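Glp_546_48378_50642 (Giardia intestinalis, PDB 2QVW) cleaves double-stranded RNA into siRNAs of 21 to 23 base pairs for the RNA interference pathway, probably with manganese or magnesium as cofactor. Local coordinates at residues 680-694 against 744-756. Sequence-based numbering, arbitrary orientation.
Sequences RMRQSAETNSVLGRL and VREHVLPQVVADA. With MN (manganese (II) ion), chain G.
S684 takes the backbone N-H of V753 on its hydroxyl. V753 N lies 3.0 Å from S684 OG, and the bond is fairly straight at 159°. The same OG donates to M681 O at 2.7 Å, in the plane of that carbonyl. Two bonds thus grip the hydroxyl, and they tie the C-terminal tail to the last turn of helix 675-684. One turn before S684 in the same helix, R680 forms a salt bridge with D755. R680 NE to D755 OD2 is a weak hydrogen bond of 3.3 Å; the modelled closeness of R680 NH2 to D755 OD1 is doubtful.

The contact belongs to the second RNase III domain, whose helical fold carries manganese sites. Helix 737-748 has a wider pi-type turn at 744-748, and the chain continues through a 3-10 segment at 749-751 into an extended tail. That tail runs back along residues 685 to 680, while V748 and Q751 face helix 688-696. On the bend between the two helices, E686 points away from the tail. Its OE2 binds manganese at 2.4 Å, with D655 as the other protein ligand, and its OE1 forms a salt bridge with R682 NH1.

Apolar packing fills out the contact. V752 has CG2 anti to its backbone N, and this branch rests against M681 CB. A685 CB sits over the backbone between Q751 and V752. V690 CG1 slides alongside the aliphatic part of Q751, 3.7 Å from its CB. L694 splits its methyls: it crosses V748 at about a right angle, with CD1 3.7 Å from V748 CG2, and CD2 reaches H747 O. The H747 imidazole leads away and bonds through NE2 to L622 O. F724 of helix 718-735 touches L691, L694 and V748.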
loop_
_atom_site.group_PDB
_atom_site.type_symbol
_atom_site.label_atom_id
_atom_site.label_comp_id
_atom_site.label_asym_id
_atom_site.label_seq_id
_atom_site.Cartn_x
_atom_site.Cartn_y
_atom_site.Cartn_z
ATOM N N ARG A 680 -12.360 13.387 -11.924
ATOM C CA ARG A 680 -12.923 13.915 -13.159
ATOM C C ARG A 680 -13.094 12.844 -14.241
ATOM O O ARG A 680 -14.083 12.845 -14.981
ATOM C CB ARG A 680 -12.039 15.050 -13.680
ATOM C CG ARG A 680 -12.264 16.384 -12.971
ATOM C CD ARG A 680 -10.972 16.971 -12.425
ATOM N NE ARG A 680 -9.992 17.284 -13.464
ATOM C CZ ARG A 680 -8.700 17.490 -13.221
ATOM N NH1 ARG A 680 -8.234 17.415 -11.981
ATOM N NH2 ARG A 680 -7.869 17.770 -14.214
ATOM N N MET A 681 -12.134 11.930 -14.322
ATOM C CA MET A 681 -12.179 10.874 -15.314
ATOM C C MET A 681 -13.341 9.909 -15.138
ATOM O O MET A 681 -14.131 9.724 -16.057
ATOM C CB MET A 681 -10.873 10.098 -15.304
ATOM C CG MET A 681 -9.699 10.914 -15.742
ATOM S SD MET A 681 -8.260 9.900 -15.922
ATOM C CE MET A 681 -8.425 9.348 -17.584
ATOM N N ARG A 682 -13.455 9.292 -13.966
ATOM C CA ARG A 682 -14.532 8.339 -13.747
ATOM C C ARG A 682 -15.895 9.009 -13.737
ATOM O O ARG A 682 -16.857 8.463 -14.264
ATOM C CB ARG A 682 -14.326 7.578 -12.445
ATOM C CG ARG A 682 -14.439 8.445 -11.240
ATOM C CD ARG A 682 -14.386 7.641 -9.948
ATOM N NE ARG A 682 -14.814 8.465 -8.819
ATOM C CZ ARG A 682 -16.007 9.047 -8.747
ATOM N NH1 ARG A 682 -16.882 8.890 -9.733
ATOM N NH2 ARG A 682 -16.316 9.797 -7.701
ATOM N N GLN A 683 -15.994 10.186 -13.138
ATOM C CA GLN A 683 -17.278 10.884 -13.117
ATOM C C GLN A 683 -17.744 11.151 -14.539
ATOM O O GLN A 683 -18.947 11.229 -14.802
ATOM C CB GLN A 683 -17.155 12.221 -12.413
ATOM C CG GLN A 683 -16.618 12.137 -11.018
ATOM C CD GLN A 683 -16.477 13.508 -10.405
ATOM O OE1 GLN A 683 -15.896 14.414 -11.008
ATOM N NE2 GLN A 683 -17.006 13.674 -9.205
ATOM N N SER A 684 -16.788 11.304 -15.449
ATOM C CA SER A 684 -17.104 11.568 -16.837
ATOM C C SER A 684 -17.932 10.445 -17.430
ATOM O O SER A 684 -18.861 10.697 -18.189
ATOM C CB SER A 684 -15.833 11.720 -17.654
ATOM O OG SER A 684 -15.462 10.482 -18.228
ATOM N N ALA A 685 -17.598 9.206 -17.087
ATOM C CA ALA A 685 -18.314 8.055 -17.618
ATOM C C ALA A 685 -19.456 7.564 -16.734
ATOM O O ALA A 685 -19.973 6.468 -16.938
ATOM C CB ALA A 685 -17.337 6.922 -17.879
ATOM N N GLU A 686 -19.854 8.365 -15.756
ATOM C CA GLU A 686 -20.938 7.971 -14.866
ATOM C C GLU A 686 -22.239 8.711 -15.142
ATOM O O GLU A 686 -23.311 8.235 -14.765
ATOM C CB GLU A 686 -20.553 8.175 -13.396
ATOM C CG GLU A 686 -19.732 7.042 -12.785
ATOM C CD GLU A 686 -19.694 7.100 -11.261
ATOM O OE1 GLU A 686 -19.207 8.115 -10.717
ATOM O OE2 GLU A 686 -20.156 6.136 -10.605
ATOM N N THR A 687 -22.151 9.871 -15.791
ATOM C CA THR A 687 -23.349 10.649 -16.103
ATOM C C THR A 687 -24.369 9.760 -16.807
ATOM O O THR A 687 -23.998 8.871 -17.582
ATOM C CB THR A 687 -23.029 11.864 -17.000
ATOM O OG1 THR A 687 -22.379 11.429 -18.196
ATOM C CG2 THR A 687 -22.126 12.837 -16.266
ATOM N N ASN A 688 -25.652 9.996 -16.530
ATOM C CA ASN A 688 -26.708 9.190 -17.122
ATOM C C ASN A 688 -26.543 9.077 -18.624
ATOM O O ASN A 688 -26.394 7.979 -19.155
ATOM C CB ASN A 688 -28.077 9.780 -16.810
ATOM C CG ASN A 688 -29.210 8.899 -17.310
ATOM O OD1 ASN A 688 -29.363 8.680 -18.513
ATOM N ND2 ASN A 688 -30.003 8.378 -16.384
ATOM N N SER A 689 -26.580 10.220 -19.299
ATOM C CA SER A 689 -26.431 10.278 -20.746
ATOM C C SER A 689 -25.419 9.253 -21.238
ATOM O O SER A 689 -25.697 8.494 -22.166
ATOM C CB SER A 689 -25.973 11.669 -21.160
ATOM O OG SER A 689 -24.701 11.955 -20.597
ATOM N N VAL A 690 -24.242 9.232 -20.619
ATOM C CA VAL A 690 -23.200 8.285 -21.013
ATOM C C VAL A 690 -23.701 6.854 -20.836
ATOM O O VAL A 690 -23.691 6.061 -21.779
ATOM C CB VAL A 690 -21.911 8.471 -20.171
ATOM C CG1 VAL A 690 -20.879 7.434 -20.569
ATOM C CG2 VAL A 690 -21.343 9.860 -20.383
ATOM N N LEU A 691 -24.144 6.538 -19.621
ATOM C CA LEU A 691 -24.648 5.207 -19.296
ATOM C C LEU A 691 -25.884 4.859 -20.119
ATOM O O LEU A 691 -26.069 3.716 -20.536
ATOM C CB LEU A 691 -24.982 5.123 -17.803
ATOM C CG LEU A 691 -23.838 5.438 -16.838
ATOM C CD1 LEU A 691 -24.349 5.432 -15.417
ATOM C CD2 LEU A 691 -22.740 4.427 -17.003
ATOM N N GLY A 692 -26.729 5.854 -20.349
ATOM C CA GLY A 692 -27.937 5.632 -21.114
ATOM C C GLY A 692 -27.657 5.146 -22.518
ATOM O O GLY A 692 -28.235 4.155 -22.958
ATOM N N ARG A 693 -26.779 5.852 -23.225
ATOM C CA ARG A 693 -26.411 5.490 -24.588
ATOM C C ARG A 693 -25.976 4.033 -24.643
ATOM O O ARG A 693 -26.275 3.323 -25.603
ATOM C CB ARG A 693 -25.258 6.358 -25.080
ATOM C CG ARG A 693 -25.496 7.850 -25.053
ATOM C CD ARG A 693 -24.285 8.528 -25.662
ATOM N NE ARG A 693 -24.461 9.957 -25.880
ATOM C CZ ARG A 693 -23.897 10.625 -26.885
ATOM N NH1 ARG A 693 -23.127 9.989 -27.764
ATOM N NH2 ARG A 693 -24.091 11.930 -27.010
ATOM N N LEU A 694 -25.254 3.599 -23.612
ATOM C CA LEU A 694 -24.771 2.225 -23.529
ATOM C C LEU A 694 -25.961 1.291 -23.561
ATOM O O LEU A 694 -25.984 0.329 -24.321
ATOM C CB LEU A 694 -23.983 1.997 -22.232
ATOM C CG LEU A 694 -22.691 2.798 -21.998
ATOM C CD1 LEU A 694 -22.104 2.437 -20.652
ATOM C CD2 LEU A 694 -21.684 2.503 -23.093
ATOM N N VAL A 744 -17.747 -3.704 -16.802
ATOM C CA VAL A 744 -17.430 -2.293 -16.684
ATOM C C VAL A 744 -16.239 -1.858 -17.538
ATOM O O VAL A 744 -16.313 -0.839 -18.223
ATOM C CB VAL A 744 -17.164 -1.924 -15.202
ATOM C CG1 VAL A 744 -16.657 -0.498 -15.089
ATOM C CG2 VAL A 744 -18.431 -2.083 -14.400
ATOM N N ARG A 745 -15.144 -2.618 -17.510
ATOM C CA ARG A 745 -13.955 -2.256 -18.289
ATOM C C ARG A 745 -14.122 -2.507 -19.784
ATOM O O ARG A 745 -13.334 -2.032 -20.602
ATOM C CB ARG A 745 -12.720 -3.022 -17.797
ATOM C CG ARG A 745 -12.676 -4.496 -18.172
ATOM C CD ARG A 745 -11.248 -4.907 -18.504
ATOM N NE ARG A 745 -11.102 -6.354 -18.672
ATOM C CZ ARG A 745 -11.071 -7.240 -17.672
ATOM N NH1 ARG A 745 -11.177 -6.841 -16.408
ATOM N NH2 ARG A 745 -10.932 -8.534 -17.933
ATOM N N GLU A 746 -15.151 -3.264 -20.134
ATOM C CA GLU A 746 -15.410 -3.577 -21.527
ATOM C C GLU A 746 -16.350 -2.581 -22.158
ATOM O O GLU A 746 -16.142 -2.159 -23.291
ATOM C CB GLU A 746 -16.012 -4.978 -21.658
ATOM C CG GLU A 746 -14.983 -6.084 -21.666
ATOM C CD GLU A 746 -14.075 -6.003 -22.878
ATOM O OE1 GLU A 746 -14.603 -6.043 -24.010
ATOM O OE2 GLU A 746 -12.837 -5.900 -22.701
ATOM N N HIS A 747 -17.376 -2.188 -21.412
ATOM C CA HIS A 747 -18.373 -1.266 -21.937
ATOM C C HIS A 747 -18.306 0.174 -21.434
ATOM O O HIS A 747 -18.435 1.116 -22.223
ATOM C CB HIS A 747 -19.768 -1.841 -21.671
ATOM C CG HIS A 747 -19.897 -3.285 -22.030
ATOM N ND1 HIS A 747 -19.602 -3.766 -23.288
ATOM C CD2 HIS A 747 -20.243 -4.362 -21.288
ATOM C CE1 HIS A 747 -19.759 -5.077 -23.301
ATOM N NE2 HIS A 747 -20.147 -5.466 -22.102
ATOM N N VAL A 748 -18.104 0.342 -20.132
ATOM C CA VAL A 748 -18.065 1.670 -19.536
ATOM C C VAL A 748 -16.702 2.324 -19.486
ATOM O O VAL A 748 -16.585 3.523 -19.716
ATOM C CB VAL A 748 -18.629 1.649 -18.101
ATOM C CG1 VAL A 748 -18.792 3.073 -17.589
ATOM C CG2 VAL A 748 -19.960 0.908 -18.071
ATOM N N LEU A 749 -15.672 1.546 -19.170
ATOM C CA LEU A 749 -14.315 2.081 -19.081
ATOM C C LEU A 749 -13.986 2.908 -20.318
ATOM O O LEU A 749 -13.497 4.027 -20.213
ATOM C CB LEU A 749 -13.301 0.944 -18.934
ATOM C CG LEU A 749 -11.929 1.302 -18.360
ATOM C CD1 LEU A 749 -11.139 0.027 -18.117
ATOM C CD2 LEU A 749 -11.186 2.225 -19.307
ATOM N N PRO A 750 -14.256 2.361 -21.509
ATOM C CA PRO A 750 -13.987 3.060 -22.765
ATOM C C PRO A 750 -14.553 4.482 -22.863
ATOM O O PRO A 750 -14.004 5.321 -23.573
ATOM C CB PRO A 750 -14.596 2.123 -23.805
ATOM C CG PRO A 750 -14.345 0.781 -23.213
ATOM C CD PRO A 750 -14.743 0.993 -21.773
ATOM N N GLN A 751 -15.641 4.755 -22.152
ATOM C CA GLN A 751 -16.269 6.072 -22.204
ATOM C C GLN A 751 -15.604 7.155 -21.375
ATOM O O GLN A 751 -15.953 8.323 -21.500
ATOM C CB GLN A 751 -17.734 5.970 -21.790
ATOM C CG GLN A 751 -18.548 5.025 -22.642
ATOM C CD GLN A 751 -18.363 5.292 -24.120
ATOM O OE1 GLN A 751 -18.538 6.423 -24.587
ATOM N NE2 GLN A 751 -18.006 4.251 -24.870
ATOM N N VAL A 752 -14.659 6.782 -20.523
ATOM C CA VAL A 752 -13.982 7.774 -19.698
ATOM C C VAL A 752 -13.173 8.724 -20.568
ATOM O O VAL A 752 -12.257 8.310 -21.271
ATOM C CB VAL A 752 -13.059 7.104 -18.641
ATOM C CG1 VAL A 752 -12.039 6.218 -19.316
ATOM C CG2 VAL A 752 -12.370 8.166 -17.811
ATOM N N VAL A 753 -13.531 10.002 -20.532
ATOM C CA VAL A 753 -12.829 11.007 -21.317
ATOM C C VAL A 753 -11.582 11.493 -20.578
ATOM O O VAL A 753 -11.607 11.738 -19.373
ATOM C CB VAL A 753 -13.741 12.208 -21.619
ATOM C CG1 VAL A 753 -14.266 12.797 -20.329
ATOM C CG2 VAL A 753 -12.981 13.250 -22.405
ATOM N N ALA A 754 -10.490 11.631 -21.318
ATOM C CA ALA A 754 -9.215 12.065 -20.763
ATOM C C ALA A 754 -9.146 13.562 -20.452
ATOM O O ALA A 754 -9.529 14.406 -21.268
ATOM C CB ALA A 754 -8.091 11.678 -21.719
ATOM N N ASP A 755 -8.641 13.882 -19.267
ATOM C CA ASP A 755 -8.503 15.268 -18.832
ATOM C C ASP A 755 -7.826 16.134 -19.889
ATOM O O ASP A 755 -8.338 17.187 -20.254
ATOM C CB ASP A 755 -7.688 15.328 -17.540
ATOM C CG ASP A 755 -8.518 15.724 -16.347
ATOM O OD1 ASP A 755 -7.973 15.678 -15.226
ATOM O OD2 ASP A 755 -9.704 16.080 -16.532
ATOM N N ALA A 756 -6.667 15.674 -20.356
ATOM C CA ALA A 756 -5.864 16.366 -21.363
ATOM C C ALA A 756 -6.574 17.544 -22.020
ATOM O O ALA A 756 -6.128 18.701 -21.831
ATOM C CB ALA A 756 -5.408 15.372 -22.434
ATOM O OXT ALA A 756 -7.574 17.294 -22.723
HETATM MN MN MN G . -22.540 5.966 -10.604
#